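PDB 3AF6: putative uncharacterized protein PH1404 from Pyrococcus horikoshii, which binds two zinc ions and probably ends transcription in this archaeon by cleaving nascent RNA at the exit channel of RNA polymerase. Local coordinates for residues I35-G39 / P40-I44; I296-Q299 / Q300-Q304; H498-N502 / S503-Q507. All blocks are in the same frame, centred on the assembly; numbering follows the deposited sequence.

Each contact is local, made where one unbroken run of chain changes course, and each lies in a different family domain. Contact 1 is a buried beta hairpin in the first KH domain; contacts 2 and 3 are surface sites at opposite kinds of helix end, the C-terminus of helix 282-301 in the metallo-beta-lactamase domain and the N-terminus of helix 503-511 in the beta-CASP domain. Contact 1 joins ladder bonds to one apolar face and one of salt-bridged glutamates. At contact 2 backbone N-H groups and one hydroxyl serve bare carbonyls, whereas contact 3 uses side-chain acceptors for bare N-H groups. Contacts 2 and 3 lie with centres about 19 Å apart, and contact 1 is remote from both.

Contact 1: I35-G39 / P40-I44; sequences IEFEG and PELVI
In the beta hairpin of the first KH domain, strand 32-38 turns tightly at Gly39 and Pro40 into strand 41-46, and Phe37 meets Leu42 across it. Around Glu36 and Val43 the antiparallel ladder closes with a bond each way: Glu36 N to Val43 O at 2.9 Å and Val43 N to Glu36 O at 2.8 Å. Nearer the turn, Glu38 N gives a bond of 2.8 Å to Glu41 O. Gly39 takes a positive phi (55°), which a residue without a side chain adopts easily.

One face of the hairpin is apolar. Leu42, with CG anti to its backbone N (chi1 175°), lays CD1 over one face of the Phe37 ring, 4.2 Å from the centroid, in a CH-pi contact. The same methyl meets Ile35 CG2 at 3.6 Å, and Ile44 lies side by side with Ile35.

On the reverse face, Val43 CG2 sits against the extended chain of Glu38, whose carboxylate forms a salt bridge with Arg73; Glu36 pairs likewise with Arg172. The chemistry thus divides by face: Ile35, Phe37, Leu42 and Ile44 turn to helices 11-22 and 59-66, while on the other face Val43 lies among glutamates whose carboxylates find arginine partners.

Contact 2: I296-Q299 / Q300-Q304; sequences IEIQ and QSNGQ
The backbone of helix 282-301 ends in a Schellman motif, in which Gln304 N reaches back to Gln299 O at 3.0 Å and Gly303 N bonds to Gln300 O. Before it, regular helical bonds run from Gln300 N to Ile296 O (3.1 Å) and from Ser301 N to Glu297 O (2.9 Å). Gly303 is the C-prime residue: its phi of 68° reverses the chain, a conformation that glycine accepts readily.

Ser301 adds a side-chain bond to the last turn. Its chi1 of 73° sets OG between the backbone N and the carbonyl carbon, folded back against the helix, and OG donates to Ile298 O at 2.8 Å, well bent from the line of that carbonyl. A short hydroxyl side chain suits this place, because it can reach a carbonyl one turn earlier. Gln300 runs its aliphatic part back along the helix, beside the carbonyl of Ile296. Gln299 extends away from the turn, and its OE1 accepts from Leu307 N in the following loop, while Ile296 packs on Tyr308 and helix 310-319.

Carbonyls at the end of the helix are thus met by N-H groups of the reversed backbone and by a serine hydroxyl.

Contact 3: H498-N502 / S503-Q507; sequences HPVAN and SRERQ
His498 and Glu505 meet across the loop that leads from edge strand 497-499 into helix 503-511 of the beta-CASP domain, the start of a beta-alpha-beta crossover to strand 516-520. NE2 of His498 donates to Glu505 OE2 at 2.6 Å, nearly straight at 164°. The acceptor lies at the edge of the imidazole and in its plane, whereas the ring nitrogen approaches from above the carboxylate plane; the two flat groups stand almost perpendicular, at 86°.

The other carboxylate oxygen is used as well. Glu505 OE1 accepts from Ala501 N at 2.6 Å, nearly along its C-O axis, so both oxygens are taken and the rotation of the group is fixed. An extended chain, with CG anti to the backbone N (chi1 -179°), carries the carboxylate back from the helix to the loop.

Asn502 is the N-cap. Its CG stands between the backbone N and the carbonyl carbon, bringing OD1 over the first turn to accept from Glu505 N at 3.1 Å. Asn502 O in turn accepts from Arg506 N at 3.1 Å, the first regular helical bond. Asparagine suits the N-cap because its short amide reaches an N-H that has no earlier carbonyl to serve it. The bond from Ala501 N comes from the residue before the cap; the reciprocal bond of a capping box, from Asn502 N to Glu505, is not made.

The Arg506 guanidinium, with Ser503 CA over one face, forms a salt bridge with Asp459, on neighbouring strand 456-459, while Val500 CG1 packs near Arg506 CB, 4.1 Å away. His498 also meets the Tyr457 ring.

A carboxylate near the positive end of a helix dipole should be stabilised as an anion, and its bond to His498 would favour a protonated imidazole. Strand, loop and helix start are thereby tied together through one glutamate.

Contact 1: I35-G39 / P40-I44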
# COMPACT_ATOMS: atom_id res chain seq x y z
N ILE A 35 -6.74 28.56 14.74
CA ILE A 35 -7.29 27.85 13.60
C ILE A 35 -6.22 27.84 12.53
O ILE A 35 -5.94 28.86 11.90
CB ILE A 35 -8.55 28.55 13.06
CG1 ILE A 35 -9.60 28.66 14.16
CG2 ILE A 35 -9.13 27.76 11.89
CD1 ILE A 35 -10.87 29.35 13.73
N GLU A 36 -5.60 26.68 12.34
CA GLU A 36 -4.55 26.52 11.34
C GLU A 36 -4.85 25.36 10.40
O GLU A 36 -5.80 24.62 10.61
CB GLU A 36 -3.21 26.27 12.05
CG GLU A 36 -3.27 25.17 13.09
CD GLU A 36 -1.90 24.74 13.58
OE1 GLU A 36 -1.06 25.63 13.86
OE2 GLU A 36 -1.66 23.51 13.69
N PHE A 37 -4.03 25.22 9.37
CA PHE A 37 -4.19 24.14 8.41
C PHE A 37 -3.19 23.03 8.72
O PHE A 37 -2.00 23.30 8.91
CB PHE A 37 -3.95 24.63 6.98
CG PHE A 37 -5.17 25.20 6.31
CD1 PHE A 37 -6.31 24.41 6.13
CD2 PHE A 37 -5.18 26.50 5.82
CE1 PHE A 37 -7.43 24.92 5.48
CE2 PHE A 37 -6.30 27.01 5.17
CZ PHE A 37 -7.43 26.22 5.00
N GLU A 38 -3.67 21.80 8.80
CA GLU A 38 -2.81 20.65 9.06
C GLU A 38 -3.03 19.70 7.90
O GLU A 38 -4.05 19.02 7.84
CB GLU A 38 -3.19 19.95 10.37
CG GLU A 38 -2.34 20.38 11.56
CD GLU A 38 -2.71 19.64 12.82
OE1 GLU A 38 -2.68 18.38 12.82
OE2 GLU A 38 -3.04 20.32 13.82
N GLY A 39 -2.06 19.66 6.99
CA GLY A 39 -2.22 18.80 5.83
C GLY A 39 -3.53 19.24 5.21
O GLY A 39 -3.93 20.39 5.38
N PRO A 40 -4.23 18.35 4.50
CA PRO A 40 -5.51 18.70 3.87
C PRO A 40 -6.55 19.30 4.82
O PRO A 40 -7.28 20.22 4.44
CB PRO A 40 -5.98 17.37 3.29
CG PRO A 40 -4.70 16.67 2.99
CD PRO A 40 -3.86 16.96 4.20
N GLU A 41 -6.62 18.79 6.05
CA GLU A 41 -7.61 19.25 7.02
C GLU A 41 -7.34 20.55 7.79
O GLU A 41 -6.20 20.95 8.00
CB GLU A 41 -7.93 18.13 8.01
CG GLU A 41 -6.75 17.28 8.44
CD GLU A 41 -7.14 16.16 9.39
OE1 GLU A 41 -7.56 16.46 10.52
OE2 GLU A 41 -7.04 14.97 9.00
N LEU A 42 -8.44 21.18 8.20
CA LEU A 42 -8.41 22.42 8.96
C LEU A 42 -8.56 22.10 10.44
O LEU A 42 -9.46 21.36 10.84
CB LEU A 42 -9.56 23.33 8.52
CG LEU A 42 -9.77 24.63 9.30
CD1 LEU A 42 -8.56 25.54 9.14
CD2 LEU A 42 -11.02 25.32 8.78
N VAL A 43 -7.68 22.67 11.26
CA VAL A 43 -7.71 22.44 12.70
C VAL A 43 -8.16 23.67 13.48
O VAL A 43 -7.55 24.74 13.38
CB VAL A 43 -6.33 21.99 13.21
CG1 VAL A 43 -6.40 21.72 14.70
CG2 VAL A 43 -5.89 20.74 12.46
N ILE A 44 -9.22 23.50 14.26
CA ILE A 44 -9.78 24.57 15.08
C ILE A 44 -9.66 24.23 16.56
O ILE A 44 -10.51 23.53 17.12
CB ILE A 44 -11.27 24.81 14.76
CG1 ILE A 44 -11.44 25.18 13.28
CG2 ILE A 44 -11.83 25.91 15.64
CD1 ILE A 44 -12.88 25.34 12.84

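Contact 2: I296-Q299 / Q300-Q304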
# COMPACT_ATOMS: atom_id res chain seq x y z
N ILE A 296 16.40 -3.04 1.18
CA ILE A 296 17.79 -2.65 1.39
C ILE A 296 18.56 -3.75 2.12
O ILE A 296 19.75 -3.96 1.85
CB ILE A 296 17.90 -1.29 2.13
CG1 ILE A 296 17.03 -1.27 3.38
CG2 ILE A 296 17.51 -0.17 1.18
CD1 ILE A 296 16.99 0.10 4.06
N GLU A 297 17.89 -4.47 3.01
CA GLU A 297 18.55 -5.55 3.72
C GLU A 297 18.90 -6.72 2.79
O GLU A 297 19.98 -7.31 2.91
CB GLU A 297 17.66 -6.05 4.87
CG GLU A 297 17.74 -5.17 6.10
CD GLU A 297 16.74 -5.57 7.17
OE1 GLU A 297 16.55 -6.79 7.39
OE2 GLU A 297 16.14 -4.66 7.80
N ILE A 298 18.02 -7.06 1.87
CA ILE A 298 18.33 -8.16 0.95
C ILE A 298 19.56 -7.79 0.10
O ILE A 298 20.43 -8.63 -0.17
CB ILE A 298 17.13 -8.50 0.04
CG1 ILE A 298 15.91 -8.86 0.89
CG2 ILE A 298 17.46 -9.66 -0.87
CD1 ILE A 298 16.22 -9.80 2.05
N GLN A 299 19.64 -6.52 -0.30
CA GLN A 299 20.76 -6.03 -1.08
C GLN A 299 22.07 -6.18 -0.31
O GLN A 299 23.06 -6.68 -0.84
CB GLN A 299 20.56 -4.55 -1.44
CG GLN A 299 19.61 -4.30 -2.60
CD GLN A 299 19.47 -2.83 -2.91
OE1 GLN A 299 18.98 -2.05 -2.09
NE2 GLN A 299 19.88 -2.44 -4.11
N GLN A 300 22.06 -5.74 0.95
CA GLN A 300 23.25 -5.84 1.79
C GLN A 300 23.64 -7.29 2.05
O GLN A 300 24.82 -7.63 2.01
CB GLN A 300 23.02 -5.10 3.11
CG GLN A 300 22.81 -3.61 2.93
CD GLN A 300 22.51 -2.90 4.23
OE1 GLN A 300 21.51 -3.20 4.89
NE2 GLN A 300 23.36 -1.96 4.61
N SER A 301 22.66 -8.14 2.30
CA SER A 301 22.96 -9.55 2.56
C SER A 301 23.62 -10.12 1.31
O SER A 301 24.21 -11.18 1.35
CB SER A 301 21.68 -10.34 2.89
OG SER A 301 20.87 -10.56 1.74
N ASN A 302 23.50 -9.39 0.20
CA ASN A 302 24.09 -9.80 -1.06
C ASN A 302 25.42 -9.09 -1.31
O ASN A 302 25.99 -9.18 -2.40
CB ASN A 302 23.15 -9.49 -2.23
CG ASN A 302 22.25 -10.65 -2.56
OD1 ASN A 302 22.61 -11.81 -2.34
ND2 ASN A 302 21.07 -10.36 -3.10
N GLY A 303 25.89 -8.36 -0.30
CA GLY A 303 27.14 -7.65 -0.43
C GLY A 303 27.10 -6.49 -1.41
O GLY A 303 28.14 -6.06 -1.91
N GLN A 304 25.90 -5.97 -1.66
CA GLN A 304 25.73 -4.85 -2.58
C GLN A 304 25.42 -3.57 -1.82
O GLN A 304 24.85 -3.61 -0.73
CB GLN A 304 24.60 -5.13 -3.56
CG GLN A 304 24.77 -6.41 -4.33
CD GLN A 304 26.13 -6.51 -4.96
OE1 GLN A 304 26.87 -7.46 -4.71
NE2 GLN A 304 26.48 -5.52 -5.78

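Contact 3: H498-N502 / S503-Q507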
# COMPACT_ATOMS: atom_id res chain seq x y z
N HIS A 498 4.37 -22.17 10.33
CA HIS A 498 5.55 -22.07 11.18
C HIS A 498 6.48 -21.01 10.61
O HIS A 498 7.16 -21.24 9.60
CB HIS A 498 6.28 -23.41 11.25
CG HIS A 498 7.44 -23.42 12.19
ND1 HIS A 498 7.29 -23.38 13.56
CD2 HIS A 498 8.78 -23.44 11.96
CE1 HIS A 498 8.48 -23.39 14.14
NE2 HIS A 498 9.40 -23.43 13.19
N PRO A 499 6.52 -19.83 11.23
CA PRO A 499 7.39 -18.75 10.76
C PRO A 499 8.85 -19.16 10.93
O PRO A 499 9.26 -19.48 12.04
CB PRO A 499 7.03 -17.59 11.68
CG PRO A 499 5.63 -17.90 12.10
CD PRO A 499 5.68 -19.38 12.34
N VAL A 500 9.61 -19.16 9.84
CA VAL A 500 11.03 -19.52 9.92
C VAL A 500 11.75 -18.43 10.70
O VAL A 500 11.94 -17.32 10.21
CB VAL A 500 11.66 -19.64 8.52
CG1 VAL A 500 13.09 -20.13 8.63
CG2 VAL A 500 10.84 -20.60 7.66
N ALA A 501 12.15 -18.77 11.93
CA ALA A 501 12.81 -17.84 12.85
C ALA A 501 14.18 -17.24 12.49
O ALA A 501 14.44 -16.08 12.81
CB ALA A 501 12.89 -18.49 14.23
N ASN A 502 15.06 -18.02 11.86
CA ASN A 502 16.39 -17.50 11.51
C ASN A 502 17.15 -18.32 10.49
O ASN A 502 16.72 -19.40 10.08
CB ASN A 502 17.24 -17.36 12.78
CG ASN A 502 17.26 -18.63 13.61
OD1 ASN A 502 17.63 -19.70 13.11
ND2 ASN A 502 16.86 -18.52 14.88
N SER A 503 18.31 -17.79 10.08
CA SER A 503 19.19 -18.41 9.09
C SER A 503 19.40 -19.90 9.35
O SER A 503 19.36 -20.72 8.43
CB SER A 503 20.56 -17.72 9.11
OG SER A 503 20.44 -16.32 9.30
N ARG A 504 19.62 -20.23 10.61
CA ARG A 504 19.86 -21.60 11.01
C ARG A 504 18.67 -22.52 10.71
O ARG A 504 18.79 -23.50 9.97
CB ARG A 504 20.19 -21.65 12.51
CG ARG A 504 20.72 -22.99 12.98
CD ARG A 504 22.14 -23.24 12.48
NE ARG A 504 22.48 -24.66 12.51
CZ ARG A 504 22.32 -25.45 13.57
NH1 ARG A 504 21.82 -24.97 14.71
NH2 ARG A 504 22.67 -26.73 13.49
N GLU A 505 17.52 -22.18 11.29
CA GLU A 505 16.30 -22.96 11.10
C GLU A 505 16.05 -23.22 9.62
O GLU A 505 15.57 -24.29 9.23
CB GLU A 505 15.11 -22.22 11.72
CG GLU A 505 13.78 -22.96 11.61
CD GLU A 505 12.74 -22.45 12.60
OE1 GLU A 505 12.64 -21.22 12.79
OE2 GLU A 505 12.01 -23.28 13.19
N ARG A 506 16.39 -22.24 8.79
CA ARG A 506 16.22 -22.36 7.34
C ARG A 506 17.10 -23.48 6.81
O ARG A 506 16.67 -24.30 6.01
CB ARG A 506 16.61 -21.05 6.67
CG ARG A 506 16.56 -21.07 5.16
CD ARG A 506 17.01 -19.72 4.64
NE ARG A 506 16.31 -18.66 5.36
CZ ARG A 506 16.84 -17.47 5.64
NH1 ARG A 506 16.12 -16.58 6.30
NH2 ARG A 506 18.08 -17.19 5.26
N GLN A 507 18.35 -23.48 7.26
CA GLN A 507 19.30 -24.49 6.82
C GLN A 507 18.80 -25.88 7.21
O GLN A 507 18.83 -26.81 6.41
CB GLN A 507 20.68 -24.21 7.44
CG GLN A 507 21.80 -24.90 6.70
CD GLN A 507 21.87 -24.49 5.24
OE1 GLN A 507 22.15 -23.33 4.93
NE2 GLN A 507 21.59 -25.43 4.34